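Local atomic coordinates of chloride intracellular channel exc-4 (Caenorhabditis elegans, PDB entry 2YV9), a protein that regulates lumen size as the excretory canal grows, and may insert into membranes to form chloride channels. Residues F43-L47 with I97-I101; F133-K137 with L209-D213. One frame throughout, in Å; residues are numbered along the deposited sequence.

Interaction 1: residues F43-L47 with I97-I101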
loop_
_atom_site.group_PDB
_atom_site.type_symbol
_atom_site.label_atom_id
_atom_site.label_comp_id
_atom_site.label_asym_id
_atom_site.label_seq_id
_atom_site.Cartn_x
_atom_site.Cartn_y
_atom_site.Cartn_z
ATOM N N PHE A 43 7.390 -8.150 -0.867
ATOM C CA PHE A 43 6.800 -9.005 0.148
ATOM C C PHE A 43 6.954 -10.480 -0.162
ATOM O O PHE A 43 7.102 -11.312 0.764
ATOM C CB PHE A 43 5.355 -8.653 0.465
ATOM C CG PHE A 43 5.215 -7.287 1.012
ATOM C CD1 PHE A 43 5.960 -6.897 2.109
ATOM C CD2 PHE A 43 4.391 -6.359 0.427
ATOM C CE1 PHE A 43 5.863 -5.618 2.602
ATOM C CE2 PHE A 43 4.291 -5.082 0.948
ATOM C CZ PHE A 43 5.019 -4.707 2.002
ATOM N N TRP A 44 6.926 -10.830 -1.441
ATOM C CA TRP A 44 7.133 -12.236 -1.811
ATOM C C TRP A 44 8.532 -12.638 -1.385
ATOM O O TRP A 44 8.700 -13.691 -0.720
ATOM C CB TRP A 44 6.903 -12.447 -3.291
ATOM C CG TRP A 44 6.859 -13.884 -3.791
ATOM C CD1 TRP A 44 7.260 -15.043 -3.157
ATOM C CD2 TRP A 44 6.420 -14.264 -5.090
ATOM N NE1 TRP A 44 7.034 -16.131 -3.999
ATOM C CE2 TRP A 44 6.506 -15.664 -5.185
ATOM C CE3 TRP A 44 5.886 -13.541 -6.173
ATOM C CZ2 TRP A 44 6.175 -16.344 -6.347
ATOM C CZ3 TRP A 44 5.510 -14.221 -7.312
ATOM C CH2 TRP A 44 5.668 -15.616 -7.400
ATOM N N MET A 45 9.538 -11.783 -1.656
ATOM C CA MET A 45 10.873 -12.149 -1.172
ATOM C C MET A 45 10.920 -12.349 0.345
ATOM O O MET A 45 11.541 -13.314 0.866
ATOM C CB MET A 45 11.900 -11.085 -1.550
ATOM C CG MET A 45 12.172 -11.021 -3.045
ATOM S SD MET A 45 13.412 -9.899 -3.659
ATOM C CE MET A 45 14.831 -10.439 -2.743
ATOM N N GLU A 46 10.266 -11.469 1.079
ATOM C CA GLU A 46 10.227 -11.609 2.545
ATOM C C GLU A 46 9.512 -12.917 2.961
ATOM O O GLU A 46 9.975 -13.681 3.844
ATOM C CB GLU A 46 9.582 -10.382 3.149
ATOM C CG GLU A 46 10.429 -9.103 2.995
ATOM C CD GLU A 46 9.726 -7.838 3.447
ATOM O OE1 GLU A 46 8.570 -7.927 3.937
ATOM O OE2 GLU A 46 10.343 -6.778 3.323
ATOM N N LEU A 47 8.346 -13.159 2.393
ATOM C CA LEU A 47 7.656 -14.433 2.656
ATOM C C LEU A 47 8.511 -15.658 2.313
ATOM O O LEU A 47 8.484 -16.648 3.063
ATOM C CB LEU A 47 6.322 -14.487 1.927
ATOM C CG LEU A 47 5.329 -13.507 2.587
ATOM C CD1 LEU A 47 4.047 -13.365 1.702
ATOM C CD2 LEU A 47 4.897 -13.872 3.956
ATOM N N ILE A 97 0.790 -5.626 5.919
ATOM C CA ILE A 97 1.510 -6.815 5.397
ATOM C C ILE A 97 2.897 -6.803 6.001
ATOM O O ILE A 97 3.344 -7.813 6.558
ATOM C CB ILE A 97 1.577 -6.820 3.852
ATOM C CG1 ILE A 97 0.158 -6.875 3.252
ATOM C CG2 ILE A 97 2.435 -7.956 3.305
ATOM C CD1 ILE A 97 0.145 -6.565 1.719
ATOM N N GLU A 98 3.588 -5.678 5.927
ATOM C CA GLU A 98 4.954 -5.606 6.485
ATOM C C GLU A 98 4.936 -5.896 7.980
ATOM O O GLU A 98 5.823 -6.578 8.496
ATOM C CB GLU A 98 5.568 -4.247 6.308
ATOM C CG GLU A 98 7.030 -4.190 6.676
ATOM C CD GLU A 98 7.578 -2.796 6.462
ATOM O OE1 GLU A 98 8.219 -2.583 5.437
ATOM O OE2 GLU A 98 7.297 -1.882 7.258
ATOM N N GLY A 99 3.935 -5.329 8.670
ATOM C CA GLY A 99 3.777 -5.493 10.139
ATOM C C GLY A 99 3.696 -6.955 10.543
ATOM O O GLY A 99 4.320 -7.416 11.520
ATOM N N ARG A 100 2.924 -7.709 9.798
ATOM C CA ARG A 100 2.733 -9.128 10.118
ATOM C C ARG A 100 4.038 -9.911 9.845
ATOM O O ARG A 100 4.449 -10.773 10.634
ATOM C CB ARG A 100 1.558 -9.731 9.346
ATOM C CG ARG A 100 1.320 -11.237 9.654
ATOM C CD ARG A 100 1.094 -11.504 11.168
ATOM N NE ARG A 100 0.788 -12.924 11.331
ATOM C CZ ARG A 100 1.248 -13.702 12.314
ATOM N NH1 ARG A 100 2.037 -13.216 13.260
ATOM N NH2 ARG A 100 0.927 -15.000 12.322
ATOM N N ILE A 101 4.706 -9.606 8.739
ATOM C CA ILE A 101 5.962 -10.304 8.395
ATOM C C ILE A 101 7.046 -9.914 9.402
ATOM O O ILE A 101 7.826 -10.768 9.831
ATOM C CB ILE A 101 6.384 -10.045 6.929
ATOM C CG1 ILE A 101 5.255 -10.420 5.955
ATOM C CG2 ILE A 101 7.700 -10.803 6.601
ATOM C CD1 ILE A 101 5.540 -9.919 4.518
HETATM O O HOH W 1 9.396 -4.408 3.806
#
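Ile-101 and Phe-43 give up the most surface where helices 38-52 and 94-107 run side by side, their local axes 14° from parallel and 11.0 Å apart. The methyl CG2 of Ile-97 sits over one face of the Phe-43 ring, 3.8 Å from its centroid and 15° off the normal, a CH-pi contact. It can reach this position because CG2 stands anti to the Ile-97 backbone N. On the next turn, CD1 of Ile-101 fits among three side chains of the facing helix: it approaches Phe-43 CD1 obliquely at 3.9 Å, meets OE1 of Glu-46 at 3.7 Å, and lies beside CD2 of Leu-47, which is 4.0 Å away. A beta-branched isoleucine suits this place, since its second branch, CG2, packs on CB of Glu-46. Glu-46 OE1 lies in the plane of the Phe-43 ring at its edge and is buried without a polar partner. Glu-98 OE1 forms a salt bridge with Arg-95 NH1 of the second subunit; this charge, with a water 2.6 Å from Glu-46 OE2 and 2.7 Å from Glu-98 OE1 bridging the two carboxylates, probably eases the repulsion from Glu-46. Both helices rest on the sheet of the thioredoxin-like domain, with Ile-97, Ile-101 and Leu-47 on Met-82 of strand 81-84 and Leu-47 also on strand 19-25, while Glu-46 turns to helix 190-210.

Interaction 2: residues F133-K137 with L209-D213; sequences FLRAK and LLGFD
With CG anti to the carbonyl carbon (chi1 -60°), Leu-210 directs its two methyls at helix 117-140, where Phe-133 and Leu-134 both hold CG anti to the backbone N and reach to meet them. CD2 of Leu-210 touches CD1 of Leu-134 at 3.7 Å, the two side chains crossing at about a right angle; CD1 of Leu-210 comes obliquely to CD2 of Phe-133 at 3.9 Å. The forked end of leucine suits two such neighbours. Cutting Leu-210 back to alanine is likely to open a gap against helix 117-140, depriving Leu-134 CD1 and the Phe-133 ring of this partner. CE2 of Phe-212 lies at the edge of the Phe-133 ring, 3.6 Å from its CE2, with the planes inclined at 57°. Lys-137 lays its aliphatic chain by the backbone, CE 3.5 Å from Leu-210 O, then bends. Its NZ forms a salt bridge with Asp-141 and gives a bond of 2.8 Å to a water that donates to Leu-209 O. Gly-211, with phi 88°, suits the turn because a CB would jam against the preceding carbonyl. This positive-phi glycine ends a helix that packs on its neighbour in the all-helical C-terminal half of the GST fold.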
loop_
_atom_site.group_PDB
_atom_site.type_symbol
_atom_site.label_atom_id
_atom_site.label_comp_id
_atom_site.label_asym_id
_atom_site.label_seq_id
_atom_site.Cartn_x
_atom_site.Cartn_y
_atom_site.Cartn_z
ATOM N N PHE A 133 14.352 9.415 -16.129
ATOM C CA PHE A 133 15.029 9.151 -17.390
ATOM C C PHE A 133 14.103 8.345 -18.326
ATOM O O PHE A 133 13.968 8.624 -19.539
ATOM C CB PHE A 133 16.319 8.359 -17.192
ATOM C CG PHE A 133 17.057 8.095 -18.467
ATOM C CD1 PHE A 133 17.308 9.114 -19.366
ATOM C CD2 PHE A 133 17.495 6.803 -18.809
ATOM C CE1 PHE A 133 17.971 8.852 -20.564
ATOM C CE2 PHE A 133 18.129 6.545 -19.987
ATOM C CZ PHE A 133 18.368 7.552 -20.878
ATOM N N LEU A 134 13.413 7.369 -17.742
ATOM C CA LEU A 134 12.455 6.563 -18.515
ATOM C C LEU A 134 11.449 7.484 -19.165
ATOM O O LEU A 134 11.206 7.409 -20.381
ATOM C CB LEU A 134 11.818 5.508 -17.640
ATOM C CG LEU A 134 10.635 4.750 -18.221
ATOM C CD1 LEU A 134 11.051 3.863 -19.394
ATOM C CD2 LEU A 134 9.988 3.984 -17.058
ATOM N N ARG A 135 10.834 8.348 -18.375
ATOM C CA ARG A 135 9.821 9.236 -18.925
ATOM C C ARG A 135 10.454 10.232 -19.936
ATOM O O ARG A 135 9.902 10.463 -21.034
ATOM C CB ARG A 135 9.116 9.987 -17.809
ATOM C CG ARG A 135 8.166 11.099 -18.279
ATOM C CD ARG A 135 6.953 10.471 -18.983
ATOM N NE ARG A 135 5.879 11.416 -19.307
ATOM C CZ ARG A 135 5.050 11.943 -18.410
ATOM N NH1 ARG A 135 5.194 11.708 -17.126
ATOM N NH2 ARG A 135 4.091 12.780 -18.805
ATOM N N ALA A 136 11.613 10.818 -19.606
ATOM C CA ALA A 136 12.219 11.824 -20.510
ATOM C C ALA A 136 12.606 11.187 -21.845
ATOM O O ALA A 136 12.360 11.772 -22.909
ATOM C CB ALA A 136 13.445 12.421 -19.858
ATOM N N LYS A 137 13.193 9.996 -21.823
ATOM C CA LYS A 137 13.664 9.418 -23.070
ATOM C C LYS A 137 12.490 8.940 -23.932
ATOM O O LYS A 137 12.468 9.126 -25.187
ATOM C CB LYS A 137 14.653 8.273 -22.878
ATOM C CG LYS A 137 15.450 8.062 -24.162
ATOM C CD LYS A 137 16.185 6.755 -24.139
ATOM C CE LYS A 137 17.065 6.640 -25.344
ATOM N NZ LYS A 137 16.309 6.147 -26.484
ATOM N N LEU A 209 14.571 -1.164 -23.654
ATOM C CA LEU A 209 13.917 0.065 -24.025
ATOM C C LEU A 209 14.767 1.352 -24.043
ATOM O O LEU A 209 14.515 2.270 -24.843
ATOM C CB LEU A 209 12.731 0.326 -23.082
ATOM C CG LEU A 209 11.518 -0.605 -23.039
ATOM C CD1 LEU A 209 10.526 -0.151 -21.926
ATOM C CD2 LEU A 209 10.864 -0.617 -24.386
ATOM N N LEU A 210 15.717 1.487 -23.127
ATOM C CA LEU A 210 16.343 2.777 -22.966
ATOM C C LEU A 210 17.760 2.882 -23.490
ATOM O O LEU A 210 18.316 3.975 -23.519
ATOM C CB LEU A 210 16.306 3.193 -21.502
ATOM C CG LEU A 210 14.959 3.352 -20.786
ATOM C CD1 LEU A 210 15.049 3.796 -19.366
ATOM C CD2 LEU A 210 14.045 4.324 -21.522
ATOM N N GLY A 211 18.370 1.773 -23.863
ATOM C CA GLY A 211 19.637 1.853 -24.602
ATOM C C GLY A 211 20.887 1.922 -23.729
ATOM O O GLY A 211 21.873 2.529 -24.110
ATOM N N PHE A 212 20.882 1.216 -22.588
ATOM C CA PHE A 212 22.020 1.253 -21.693
ATOM C C PHE A 212 22.002 0.032 -20.771
ATOM O O PHE A 212 20.961 -0.566 -20.534
ATOM C CB PHE A 212 22.053 2.571 -20.897
ATOM C CG PHE A 212 21.061 2.640 -19.755
ATOM C CD1 PHE A 212 21.417 2.217 -18.474
ATOM C CD2 PHE A 212 19.780 3.144 -19.947
ATOM C CE1 PHE A 212 20.536 2.268 -17.413
ATOM C CE2 PHE A 212 18.873 3.197 -18.894
ATOM C CZ PHE A 212 19.254 2.790 -17.615
ATOM N N ASP A 213 23.194 -0.330 -20.287
ATOM C CA ASP A 213 23.338 -1.366 -19.268
ATOM C C ASP A 213 23.861 -0.676 -18.005
ATOM O O ASP A 213 24.305 0.491 -18.028
ATOM C CB ASP A 213 24.349 -2.421 -19.717
ATOM C CG ASP A 213 24.142 -3.781 -19.046
ATOM O OD1 ASP A 213 23.256 -3.942 -18.190
ATOM O OD2 ASP A 213 24.855 -4.722 -19.455
HETATM O O HOH W 2 16.285 3.376 -26.721
#

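In the fold
From the N terminus, the chain passes through strand 19-25 and helix 38-52, then through the remaining strands to helix 94-107, where interaction 1 closes a loop of 49 intervening residues containing both helix and strand. Helix 117-140 comes next and opens interaction 2, whose 71 intervening residues include helix 155-178 and no strand before helix 190-210 ends. The contacts are therefore in series, neither enclosing nor crossing the other. Their centres lie 31 Å apart on opposite sides of the chain's centre: one joins two helices of the thioredoxin-like domain, the other two helices of the helical domain. Each also touches the second subunit.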